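Local atomic coordinates of NADP-dependent glyceraldehyde-3-phosphate dehydrogenase (Bacillus halodurans, PDB entry 3PRL), a protein that probably oxidises glyceraldehyde 3-phosphate to 3-phosphoglycerate without phosphorylation, using NADP+ as the hydride acceptor, as a member of the aldehyde dehydrogenase family. Residues D349-A355 / A379-A383; L83-R87 / E200-A205; Q280-G284 / I440-T444; S42-L46 / V214-R218; H119-A124 / I466-L470. One frame throughout, in Å; residues are numbered along the deposited sequence.

Interaction 1 (D349-A355 / A379-A383); sequences DALENGA and AMRVA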
# COMPACT_ATOMS: atom_id res chain seq x y z
N ASP D 349 -36.42 35.79 9.55
CA ASP D 349 -35.89 35.68 10.92
C ASP D 349 -34.61 36.49 11.13
O ASP D 349 -34.43 37.11 12.19
CB ASP D 349 -35.62 34.22 11.29
CG ASP D 349 -34.99 34.08 12.66
OD1 ASP D 349 -35.73 34.15 13.67
OD2 ASP D 349 -33.75 33.92 12.73
N ALA D 350 -33.75 36.47 10.12
CA ALA D 350 -32.49 37.20 10.13
C ALA D 350 -32.71 38.70 10.07
O ALA D 350 -32.12 39.45 10.84
CB ALA D 350 -31.59 36.74 8.99
N LEU D 351 -33.56 39.15 9.14
CA LEU D 351 -33.92 40.56 9.05
C LEU D 351 -34.73 40.99 10.27
O LEU D 351 -34.56 42.11 10.75
CB LEU D 351 -34.70 40.88 7.76
CG LEU D 351 -34.03 40.57 6.41
CD1 LEU D 351 -34.98 40.91 5.26
CD2 LEU D 351 -32.71 41.31 6.25
N GLU D 352 -35.57 40.09 10.75
CA GLU D 352 -36.39 40.31 11.95
C GLU D 352 -35.51 40.50 13.18
O GLU D 352 -35.85 41.27 14.09
CB GLU D 352 -37.37 39.15 12.14
CG GLU D 352 -38.37 39.31 13.28
CD GLU D 352 -39.17 38.04 13.54
OE1 GLU D 352 -39.56 37.36 12.56
OE2 GLU D 352 -39.40 37.73 14.73
N ASN D 353 -34.37 39.80 13.21
CA ASN D 353 -33.38 39.94 14.27
C ASN D 353 -32.26 40.91 13.88
O ASN D 353 -31.16 40.88 14.44
CB ASN D 353 -32.81 38.56 14.65
CG ASN D 353 -32.00 38.60 15.94
OD1 ASN D 353 -30.79 38.36 15.94
ND2 ASN D 353 -32.66 38.88 17.06
N GLY D 354 -32.56 41.74 12.89
CA GLY D 354 -31.75 42.92 12.58
C GLY D 354 -30.52 42.75 11.72
O GLY D 354 -29.58 43.55 11.83
N ALA D 355 -30.50 41.74 10.85
CA ALA D 355 -29.37 41.56 9.94
C ALA D 355 -29.47 42.52 8.78
O ALA D 355 -30.58 42.82 8.31
CB ALA D 355 -29.28 40.12 9.43
N ALA D 379 -27.78 34.13 17.00
CA ALA D 379 -29.21 34.01 17.38
C ALA D 379 -30.14 33.77 16.17
O ALA D 379 -31.31 33.42 16.34
CB ALA D 379 -29.67 35.24 18.19
N MET D 380 -29.60 33.98 14.97
CA MET D 380 -30.37 33.83 13.73
C MET D 380 -30.26 32.41 13.19
O MET D 380 -29.16 31.82 13.15
CB MET D 380 -29.86 34.81 12.67
CG MET D 380 -29.64 36.23 13.17
SD MET D 380 -28.81 37.29 11.97
CE MET D 380 -28.88 38.87 12.82
N ARG D 381 -31.40 31.87 12.76
CA ARG D 381 -31.49 30.50 12.25
C ARG D 381 -30.53 30.25 11.09
O ARG D 381 -29.96 29.16 10.98
CB ARG D 381 -32.92 30.17 11.82
CG ARG D 381 -33.95 30.14 12.94
CD ARG D 381 -35.34 29.94 12.38
NE ARG D 381 -35.40 28.78 11.49
CZ ARG D 381 -36.40 28.51 10.65
NH1 ARG D 381 -37.46 29.32 10.60
NH2 ARG D 381 -36.36 27.42 9.88
N VAL D 382 -30.35 31.28 10.25
CA VAL D 382 -29.59 31.19 9.00
C VAL D 382 -28.09 31.03 9.25
O VAL D 382 -27.33 30.74 8.33
CB VAL D 382 -29.89 32.42 8.05
CG1 VAL D 382 -29.13 33.69 8.50
CG2 VAL D 382 -29.59 32.08 6.58
N ALA D 383 -27.67 31.21 10.50
CA ALA D 383 -26.27 31.02 10.88
C ALA D 383 -25.96 29.55 11.11
O ALA D 383 -24.80 29.15 11.25
CB ALA D 383 -25.93 31.86 12.13
O HOH W 1 -31.91 33.79 10.32
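M380 reaches the C-terminal end of helix 337-352, which finishes in a Schellman motif: A355 N returns to A350 O and G354 N to L351 O, with G354 at positive phi as the C-prime residue. The methionine can be followed outward. Its CB lies 4.0 Å from D349 OD2, at the edge of the polar part of the contact. CG comes next to the amide oxygen of N353. SD then passes A350 and A355, 4.1 Å from A350 CB, and CE ends against the motif itself, 3.6 Å from A355 CB and close to N353 O. CG stands anti to the carbonyl carbon (chi1 -46°) and the chain is extended beyond it, which carries the methyl to N353 O and A355 CB, where the helix ends. V382 continues the apolar surface by placing CG1 on A350 CB, and L373 of strand 367-374 packs on both A350 and V382.

The polar half belongs to D349. Its OD2 accepts from R381 N at 3.1 Å in a nearly straight bond (169°), met on the anti side and well out of the carboxylate plane. R381 itself turns its guanidinium to E385, with which it forms a salt bridge, and its aliphatic part crosses the D349 side chain at about a right angle. The helix end is thereby joined to the 3-10 turn that precedes strand 391-397. A water completes the junction: it donates to D349 OD2 and accepts from V382 N, both at 3.0 Å.

Interaction 2 (L83-R87 / E200-A205); sequences LLEER and EALADA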
# COMPACT_ATOMS: atom_id res chain seq x y z
N LEU D 83 -21.32 5.36 -23.63
CA LEU D 83 -22.69 5.67 -24.01
C LEU D 83 -23.23 6.91 -23.30
O LEU D 83 -24.01 7.65 -23.89
CB LEU D 83 -23.63 4.47 -23.78
CG LEU D 83 -23.39 3.12 -24.47
CD1 LEU D 83 -24.64 2.23 -24.37
CD2 LEU D 83 -22.95 3.25 -25.94
N LEU D 84 -22.85 7.14 -22.04
CA LEU D 84 -23.30 8.36 -21.36
C LEU D 84 -22.72 9.61 -22.05
O LEU D 84 -23.44 10.53 -22.41
CB LEU D 84 -23.00 8.33 -19.85
CG LEU D 84 -23.68 7.28 -18.95
CD1 LEU D 84 -23.09 7.22 -17.53
CD2 LEU D 84 -25.18 7.43 -18.87
N GLU D 85 -21.41 9.61 -22.25
CA GLU D 85 -20.69 10.68 -22.94
C GLU D 85 -21.31 10.98 -24.31
O GLU D 85 -21.55 12.14 -24.65
CB GLU D 85 -19.25 10.24 -23.10
CG GLU D 85 -18.31 11.19 -23.77
CD GLU D 85 -16.89 10.73 -23.57
OE1 GLU D 85 -16.33 10.09 -24.49
OE2 GLU D 85 -16.35 10.94 -22.46
N GLU D 86 -21.55 9.92 -25.07
CA GLU D 86 -22.29 9.96 -26.32
C GLU D 86 -23.64 10.67 -26.18
O GLU D 86 -24.05 11.43 -27.07
CB GLU D 86 -22.48 8.53 -26.85
CG GLU D 86 -23.25 8.42 -28.15
CD GLU D 86 -23.27 7.00 -28.71
OE1 GLU D 86 -22.21 6.34 -28.73
OE2 GLU D 86 -24.36 6.56 -29.14
N ARG D 87 -24.34 10.43 -25.07
CA ARG D 87 -25.66 11.03 -24.84
C ARG D 87 -25.59 12.26 -23.92
O ARG D 87 -26.55 12.59 -23.21
CB ARG D 87 -26.65 9.98 -24.30
CG ARG D 87 -26.89 8.85 -25.30
CD ARG D 87 -27.50 7.61 -24.68
NE ARG D 87 -27.49 6.49 -25.62
CZ ARG D 87 -28.01 5.28 -25.38
NH1 ARG D 87 -28.59 5.02 -24.22
NH2 ARG D 87 -27.94 4.34 -26.31
N GLU D 200 -30.64 3.25 -18.46
CA GLU D 200 -30.86 2.80 -19.83
C GLU D 200 -29.55 2.58 -20.59
O GLU D 200 -29.38 1.56 -21.27
CB GLU D 200 -31.70 3.83 -20.57
CG GLU D 200 -33.18 3.74 -20.28
CD GLU D 200 -34.02 4.52 -21.26
OE1 GLU D 200 -33.66 4.57 -22.46
OE2 GLU D 200 -35.03 5.09 -20.82
N ALA D 201 -28.65 3.56 -20.49
CA ALA D 201 -27.32 3.48 -21.10
C ALA D 201 -26.53 2.28 -20.58
O ALA D 201 -25.76 1.70 -21.33
CB ALA D 201 -26.55 4.79 -20.87
N LEU D 202 -26.74 1.91 -19.32
CA LEU D 202 -26.06 0.74 -18.73
C LEU D 202 -26.60 -0.56 -19.31
O LEU D 202 -25.86 -1.51 -19.58
CB LEU D 202 -26.25 0.73 -17.20
CG LEU D 202 -25.21 0.12 -16.26
CD1 LEU D 202 -25.55 0.50 -14.84
CD2 LEU D 202 -25.12 -1.38 -16.38
N ALA D 203 -27.92 -0.59 -19.49
CA ALA D 203 -28.63 -1.68 -20.15
C ALA D 203 -28.19 -1.82 -21.60
O ALA D 203 -27.91 -2.93 -22.06
CB ALA D 203 -30.14 -1.45 -20.06
N ASP D 204 -28.14 -0.70 -22.32
CA ASP D 204 -27.75 -0.68 -23.74
C ASP D 204 -26.26 -1.01 -23.89
O ASP D 204 -25.78 -1.34 -24.98
CB ASP D 204 -28.06 0.68 -24.40
CG ASP D 204 -29.58 1.01 -24.46
OD1 ASP D 204 -30.43 0.14 -24.17
OD2 ASP D 204 -29.91 2.17 -24.80
N ALA D 205 -25.53 -0.90 -22.79
CA ALA D 205 -24.10 -1.23 -22.73
C ALA D 205 -23.89 -2.72 -22.54
O ALA D 205 -22.76 -3.21 -22.65
CB ALA D 205 -23.43 -0.45 -21.60
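R87 and D204 form a salt bridge in which both terminal nitrogens of the guanidinium converge on one carboxylate oxygen. NH1 lies 3.2 Å and NH2 3.3 Å from D204 OD2, and sharing this one acceptor bends both bonds, to 151° and 145°. The oxygen sits close to the guanidinium plane, at its end-on edge, whereas the two flat groups are turned steeply against each other, 73° apart. NH2 uses the anti lone pair of OD2; NH1 meets the same oxygen on its anti side but out of the carboxylate plane. The arginine spans the gap because its chain is extended from CG to NE, and on the way NH1 also passes 3.7 Å from A201 CA.

Next to the ion pair lies the apolar part of this helix-to-helix contact, between the end of helix 70-86 and the C-terminal part of helix 192-204. A201 is the small residue at its middle, with L84 CD2 3.6 Å from its CB and L83 CB beside it. L83 sends CD1 further along, 3.3 Å from A201 O and 4.0 Å from A205 CB, and this one methyl rests on the backbone at D204 and A205. W80 and A79 of helix 70-86 extend the packing onto A201 and A205 respectively, while helix 103-124 covers L84 through V110, T113 and I117.

Two donors gathered on a single oxygen would be expected to favour the charged form of D204, and the ion pair closes the more exposed margin of an otherwise apolar helix interface.

Interaction 3 (Q280-G284 / I440-T444); sequences QIVSG and INAKT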
# COMPACT_ATOMS: atom_id res chain seq x y z
N GLN D 280 -13.87 32.80 -4.71
CA GLN D 280 -14.08 31.41 -4.27
C GLN D 280 -15.38 31.29 -3.47
O GLN D 280 -16.19 30.39 -3.71
CB GLN D 280 -12.88 30.89 -3.44
CG GLN D 280 -11.58 30.59 -4.25
CD GLN D 280 -11.72 29.41 -5.23
OE1 GLN D 280 -11.73 28.25 -4.85
NE2 GLN D 280 -11.83 29.73 -6.52
N ILE D 281 -15.59 32.23 -2.54
CA ILE D 281 -16.81 32.26 -1.72
C ILE D 281 -18.09 32.27 -2.55
O ILE D 281 -18.94 31.40 -2.37
CB ILE D 281 -16.79 33.42 -0.67
CG1 ILE D 281 -15.78 33.10 0.43
CG2 ILE D 281 -18.14 33.62 -0.02
CD1 ILE D 281 -15.73 31.65 0.81
N VAL D 282 -18.22 33.22 -3.48
CA VAL D 282 -19.42 33.33 -4.31
C VAL D 282 -19.62 32.13 -5.25
O VAL D 282 -20.71 31.56 -5.30
CB VAL D 282 -19.47 34.66 -5.08
CG1 VAL D 282 -20.60 34.66 -6.11
CG2 VAL D 282 -19.63 35.82 -4.11
N SER D 283 -18.57 31.76 -5.99
CA SER D 283 -18.62 30.56 -6.84
C SER D 283 -19.16 29.31 -6.13
O SER D 283 -19.99 28.58 -6.68
CB SER D 283 -17.23 30.26 -7.43
OG SER D 283 -17.20 28.99 -8.07
N GLY D 284 -18.71 29.09 -4.90
CA GLY D 284 -19.08 27.90 -4.13
C GLY D 284 -20.42 27.99 -3.41
O GLY D 284 -21.15 27.02 -3.35
N ILE D 440 -7.49 24.85 1.89
CA ILE D 440 -6.69 26.07 2.04
C ILE D 440 -6.73 26.99 0.80
O ILE D 440 -6.23 26.64 -0.29
CB ILE D 440 -5.21 25.77 2.44
CG1 ILE D 440 -5.14 24.76 3.59
CG2 ILE D 440 -4.44 27.07 2.77
CD1 ILE D 440 -5.94 25.14 4.83
N ASN D 441 -7.32 28.17 0.99
CA ASN D 441 -7.36 29.22 -0.04
C ASN D 441 -8.13 28.83 -1.28
O ASN D 441 -7.79 29.24 -2.38
CB ASN D 441 -5.94 29.66 -0.43
CG ASN D 441 -5.41 30.75 0.46
OD1 ASN D 441 -6.15 31.66 0.87
ND2 ASN D 441 -4.13 30.68 0.76
N ALA D 442 -9.17 28.03 -1.09
CA ALA D 442 -10.04 27.60 -2.18
C ALA D 442 -11.37 27.20 -1.56
O ALA D 442 -11.45 27.01 -0.34
CB ALA D 442 -9.45 26.42 -2.91
N LYS D 443 -12.39 27.07 -2.40
CA LYS D 443 -13.74 26.79 -1.94
C LYS D 443 -13.85 25.34 -1.49
O LYS D 443 -12.92 24.55 -1.69
CB LYS D 443 -14.77 27.11 -3.04
CG LYS D 443 -14.65 26.26 -4.32
CD LYS D 443 -15.39 26.92 -5.48
CE LYS D 443 -15.53 26.01 -6.70
NZ LYS D 443 -15.99 26.75 -7.94
N THR D 444 -14.98 25.00 -0.87
CA THR D 444 -15.23 23.60 -0.54
C THR D 444 -15.84 22.92 -1.77
O THR D 444 -16.59 23.53 -2.51
CB THR D 444 -16.14 23.38 0.71
OG1 THR D 444 -17.37 24.09 0.55
CG2 THR D 444 -15.46 23.91 1.96
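K443 lies along the side of the helical turn that carries Q280 and S283, and the two ends of the lysine are met by different residues of that turn. Its backbone N donates to Q280 OE1 at 2.8 Å, bent to 150°, with the donor tilted 17° from the carbonyl plane of the amide. Its side chain then runs past Q280, CG lying 3.6 Å from that same oxygen, and NZ ends near S283 OG in a pair modelled as a hydrogen bond. The 2.5 Å between NZ and OG is improbably short, and its exact length is doubtful.

The torsions explain this path. In K443, CG stands between the backbone N and the carbonyl carbon (chi1 63°), and the chain is extended from there, which carries the ammonium about one helical turn along. Q280 is bent at chi2, and its amide oxygen is turned to the backbone of A442 and K443; OE1 comes 3.2 Å from A442 CA and touches A442 CB.

These elements belong to the catalytic domain of the aldehyde dehydrogenase fold, whose mixed sheet includes strands 264-268, 415-419 and 437-440. Here helix 274-286 meets the segment that leaves strand 437-440. T444 OG1 is hydrogen-bonded to D264 OD2, and N441 ND2 to T420 O, which ties this segment to the sheet as well. I440 belongs to the edge facing the second subunit, where its O accepts from N482 ND2 of that chain.

On the helix side, G284 presents backbone to the lysine: its N is 4.0 Å from K443 CD. K443 CB meanwhile lies 3.6 Å from Q280 O.

Interaction 4 (S42-L46 / V214-R218); sequences SIPAL and VVTGR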
# COMPACT_ATOMS: atom_id res chain seq x y z
N SER D 42 -43.62 10.68 -16.43
CA SER D 42 -44.02 10.02 -15.20
C SER D 42 -43.09 8.84 -14.89
O SER D 42 -42.35 8.36 -15.76
CB SER D 42 -45.47 9.54 -15.31
OG SER D 42 -45.63 8.73 -16.46
N ILE D 43 -43.13 8.40 -13.63
CA ILE D 43 -42.45 7.17 -13.21
C ILE D 43 -43.46 6.23 -12.57
O ILE D 43 -44.49 6.69 -12.06
CB ILE D 43 -41.27 7.44 -12.24
CG1 ILE D 43 -41.76 8.09 -10.95
CG2 ILE D 43 -40.20 8.27 -12.94
CD1 ILE D 43 -40.74 8.11 -9.85
N PRO D 44 -43.19 4.91 -12.60
CA PRO D 44 -44.12 3.98 -11.95
C PRO D 44 -43.99 4.05 -10.43
O PRO D 44 -42.87 4.08 -9.90
CB PRO D 44 -43.67 2.61 -12.46
CG PRO D 44 -42.69 2.88 -13.58
CD PRO D 44 -42.08 4.19 -13.25
N ALA D 45 -45.12 4.09 -9.73
CA ALA D 45 -45.13 3.97 -8.27
C ALA D 45 -45.26 2.50 -7.90
O ALA D 45 -46.31 1.89 -8.12
CB ALA D 45 -46.27 4.78 -7.67
N LEU D 46 -44.19 1.93 -7.37
CA LEU D 46 -44.10 0.48 -7.15
C LEU D 46 -44.67 0.04 -5.81
O LEU D 46 -44.77 0.84 -4.88
CB LEU D 46 -42.66 -0.03 -7.29
CG LEU D 46 -42.05 -0.22 -8.69
CD1 LEU D 46 -40.65 -0.85 -8.59
CD2 LEU D 46 -42.94 -1.06 -9.61
N VAL D 214 -34.03 -1.00 -10.97
CA VAL D 214 -34.49 0.35 -10.60
C VAL D 214 -35.80 0.25 -9.84
O VAL D 214 -36.76 -0.34 -10.31
CB VAL D 214 -34.69 1.29 -11.82
CG1 VAL D 214 -35.02 2.72 -11.36
CG2 VAL D 214 -33.47 1.27 -12.73
N VAL D 215 -35.82 0.79 -8.62
CA VAL D 215 -37.04 0.82 -7.85
C VAL D 215 -37.50 2.25 -7.75
O VAL D 215 -36.75 3.11 -7.31
CB VAL D 215 -36.90 0.14 -6.45
CG1 VAL D 215 -36.78 -1.38 -6.61
CG2 VAL D 215 -35.70 0.71 -5.66
N THR D 216 -38.72 2.52 -8.20
CA THR D 216 -39.31 3.82 -8.04
C THR D 216 -40.64 3.69 -7.32
O THR D 216 -41.32 2.67 -7.40
CB THR D 216 -39.50 4.56 -9.40
OG1 THR D 216 -40.26 3.74 -10.29
CG2 THR D 216 -38.15 4.90 -10.03
N GLY D 217 -41.02 4.74 -6.61
CA GLY D 217 -42.20 4.70 -5.80
C GLY D 217 -42.21 5.92 -4.92
O GLY D 217 -41.19 6.58 -4.75
N ARG D 218 -43.39 6.20 -4.37
CA ARG D 218 -43.62 7.41 -3.59
C ARG D 218 -42.45 7.75 -2.65
O ARG D 218 -41.71 8.71 -2.90
CB ARG D 218 -44.96 7.29 -2.86
CG ARG D 218 -46.10 6.83 -3.79
CD ARG D 218 -47.36 7.67 -3.60
NE ARG D 218 -47.09 9.10 -3.75
CZ ARG D 218 -47.59 9.88 -4.71
NH1 ARG D 218 -47.26 11.17 -4.74
NH2 ARG D 218 -48.42 9.39 -5.62
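T216 meets P44 and L46 with both its hydroxyl and its backbone. OG1 donates to P44 O at 2.7 Å, lying in the plane of that carbonyl, while T216 O accepts from L46 N at 3.0 Å through a bent bond (140°). Between these two links the chains come very near: A45 CA and G217 CA are 3.9 Å apart, a closeness consistent with the lack of a side chain at G217, where a CB would come close to L46 N. The torsion of T216 (chi1 55°) sets OG1 between its own N and carbonyl carbon, where it faces P44 and also touches the proline ring at CD, 3.5 Å away.

Apolar groups border the polar pair. I43 CD1 lies 3.8 Å from T216 CB, and L46 CD1 reaches V215 CA at 4.0 Å.

The next shell fixes both partners. Strand 39-44 is held by its neighbours 10-16 and 28-32, and I14 packs on P44, L46 and T216. The 214-218 segment leaves strand 212-214 of the nucleotide-binding sheet; V215 and T216 pack on K186, and I43 is close to T189, both known NADP+ contacts. The two touching parts run almost perpendicular, 85° apart.

T216 N is buried with no partner in the model, probably a cost; the N-terminal sheet is joined to the margin of the cofactor site through two carbonyl acceptors, P44 O taking the T216 hydroxyl and T216 O taking the L46 amide.

Interaction 5 (H119-A124 / I466-L470); sequences HTADEA and IKPSL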
# COMPACT_ATOMS: atom_id res chain seq x y z
N HIS D 119 -12.73 5.92 -14.12
CA HIS D 119 -11.70 5.95 -13.08
C HIS D 119 -11.94 4.93 -11.97
O HIS D 119 -10.98 4.41 -11.40
CB HIS D 119 -11.60 7.35 -12.50
CG HIS D 119 -10.29 7.62 -11.83
ND1 HIS D 119 -9.23 8.20 -12.48
CD2 HIS D 119 -9.87 7.36 -10.57
CE1 HIS D 119 -8.21 8.31 -11.64
NE2 HIS D 119 -8.58 7.80 -10.48
N THR D 120 -13.22 4.70 -11.67
CA THR D 120 -13.71 3.66 -10.76
C THR D 120 -13.40 2.27 -11.31
O THR D 120 -12.94 1.39 -10.58
CB THR D 120 -15.28 3.79 -10.55
OG1 THR D 120 -15.59 4.99 -9.83
CG2 THR D 120 -15.84 2.63 -9.77
N ALA D 121 -13.74 2.06 -12.59
CA ALA D 121 -13.38 0.81 -13.29
C ALA D 121 -11.88 0.48 -13.17
O ALA D 121 -11.53 -0.63 -12.74
CB ALA D 121 -13.79 0.86 -14.73
N ASP D 122 -11.01 1.43 -13.54
CA ASP D 122 -9.54 1.22 -13.48
C ASP D 122 -9.08 0.99 -12.03
O ASP D 122 -8.15 0.22 -11.77
CB ASP D 122 -8.73 2.41 -14.04
CG ASP D 122 -9.30 3.00 -15.33
OD1 ASP D 122 -9.61 2.26 -16.27
OD2 ASP D 122 -9.37 4.26 -15.41
N GLU D 123 -9.71 1.69 -11.08
CA GLU D 123 -9.34 1.53 -9.67
C GLU D 123 -9.66 0.12 -9.15
O GLU D 123 -8.94 -0.41 -8.30
CB GLU D 123 -10.00 2.60 -8.81
CG GLU D 123 -9.40 2.73 -7.41
CD GLU D 123 -7.98 3.30 -7.40
OE1 GLU D 123 -7.12 2.73 -6.72
OE2 GLU D 123 -7.72 4.32 -8.07
N ALA D 124 -10.72 -0.48 -9.68
CA ALA D 124 -11.10 -1.83 -9.29
C ALA D 124 -10.06 -2.86 -9.76
O ALA D 124 -9.70 -3.78 -9.01
CB ALA D 124 -12.47 -2.18 -9.79
N ILE D 466 -13.39 7.75 -4.91
CA ILE D 466 -13.31 6.55 -5.76
C ILE D 466 -12.84 5.29 -5.05
O ILE D 466 -13.60 4.32 -4.95
CB ILE D 466 -12.48 6.80 -7.04
CG1 ILE D 466 -13.10 7.93 -7.87
CG2 ILE D 466 -12.35 5.49 -7.87
CD1 ILE D 466 -14.53 7.70 -8.29
N LYS D 467 -11.59 5.29 -4.56
CA LYS D 467 -11.09 4.12 -3.83
C LYS D 467 -11.88 3.80 -2.56
O LYS D 467 -12.25 2.63 -2.37
CB LYS D 467 -9.60 4.16 -3.52
CG LYS D 467 -9.06 2.81 -2.97
CD LYS D 467 -7.79 2.97 -2.14
CE LYS D 467 -6.55 2.78 -2.99
NZ LYS D 467 -5.92 1.43 -2.78
N PRO D 468 -12.11 4.80 -1.68
CA PRO D 468 -12.82 4.52 -0.42
C PRO D 468 -14.17 3.87 -0.67
O PRO D 468 -14.61 3.03 0.12
CB PRO D 468 -13.00 5.91 0.21
CG PRO D 468 -11.85 6.70 -0.34
CD PRO D 468 -11.66 6.21 -1.74
N SER D 469 -14.83 4.28 -1.77
CA SER D 469 -16.07 3.67 -2.20
C SER D 469 -15.92 2.18 -2.45
O SER D 469 -16.74 1.40 -1.99
CB SER D 469 -16.59 4.35 -3.48
OG SER D 469 -17.06 5.65 -3.13
N LEU D 470 -14.87 1.79 -3.16
CA LEU D 470 -14.65 0.36 -3.48
C LEU D 470 -14.54 -0.52 -2.25
O LEU D 470 -15.07 -1.64 -2.24
CB LEU D 470 -13.44 0.19 -4.38
CG LEU D 470 -13.69 0.80 -5.76
CD1 LEU D 470 -12.41 1.14 -6.46
CD2 LEU D 470 -14.49 -0.16 -6.60
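I466 directs CG2 anti to its backbone N and turns CG1 beside that N (chi1 -59°), so that its two branches both reach the helix carrying T120 and E123. CD1 comes 3.3 Å from T120 OG1, and CG2 settles in the angle between T120 CA (3.7 Å) and E123 CB (3.8 Å). The same CG2 lies near the plane of the H119 ring, at its edge beside CD2. E123 has CG opposite its backbone N and bends at chi2 (69°); its CB and CG lie against L470 CD1, which approaches E123 CG at 3.5 Å. L470 also reaches A124, its CD2 4.3 Å from A124 CB.

The polar ends have other partners. E123 OE1 stands 4.3 Å from K467 NZ, too far for a salt bridge, although K467 CE passes beside that oxygen. The other oxygen, OE2, is paired with R126 of the third subunit, and T120 OG1 bonds back to I116 O of its own helix.

Segments 119-124 and 466-470 of helices 103-124 and 466-472 cross at -58°, axes 9.7 Å apart. Helix 167-178 lies alongside, V178 touching both A124 and L470, and A174 and P175 meeting T120. Helix 70-86 covers A121 and A124, and F137 of the second subunit meets the H119 ring. The contact therefore lies where helix 466-472, which leads into strand 474-482, enters the helical layer beside the subunit interfaces.

From the N terminus, interaction 4 opens first at 42-46 and closes at 214-218, joining the small N-terminal sheet to the nucleotide-binding sheet. Interaction 2 opens and closes within that loop, linking helix 70-86 to helix 192-204; the nearest atoms of the two are about 7 Å apart. Interaction 5 opens at 119-124, before either has closed, and therefore crosses both, closing only near the C terminus at 466-470. Its long loop contains interaction 3, which joins helix 274-286 to the loop that follows strand 437-440. Interaction 3 in turn encloses interaction 1, which joins the end of helix 337-352 to the loop between strands 367-374 and 391-397.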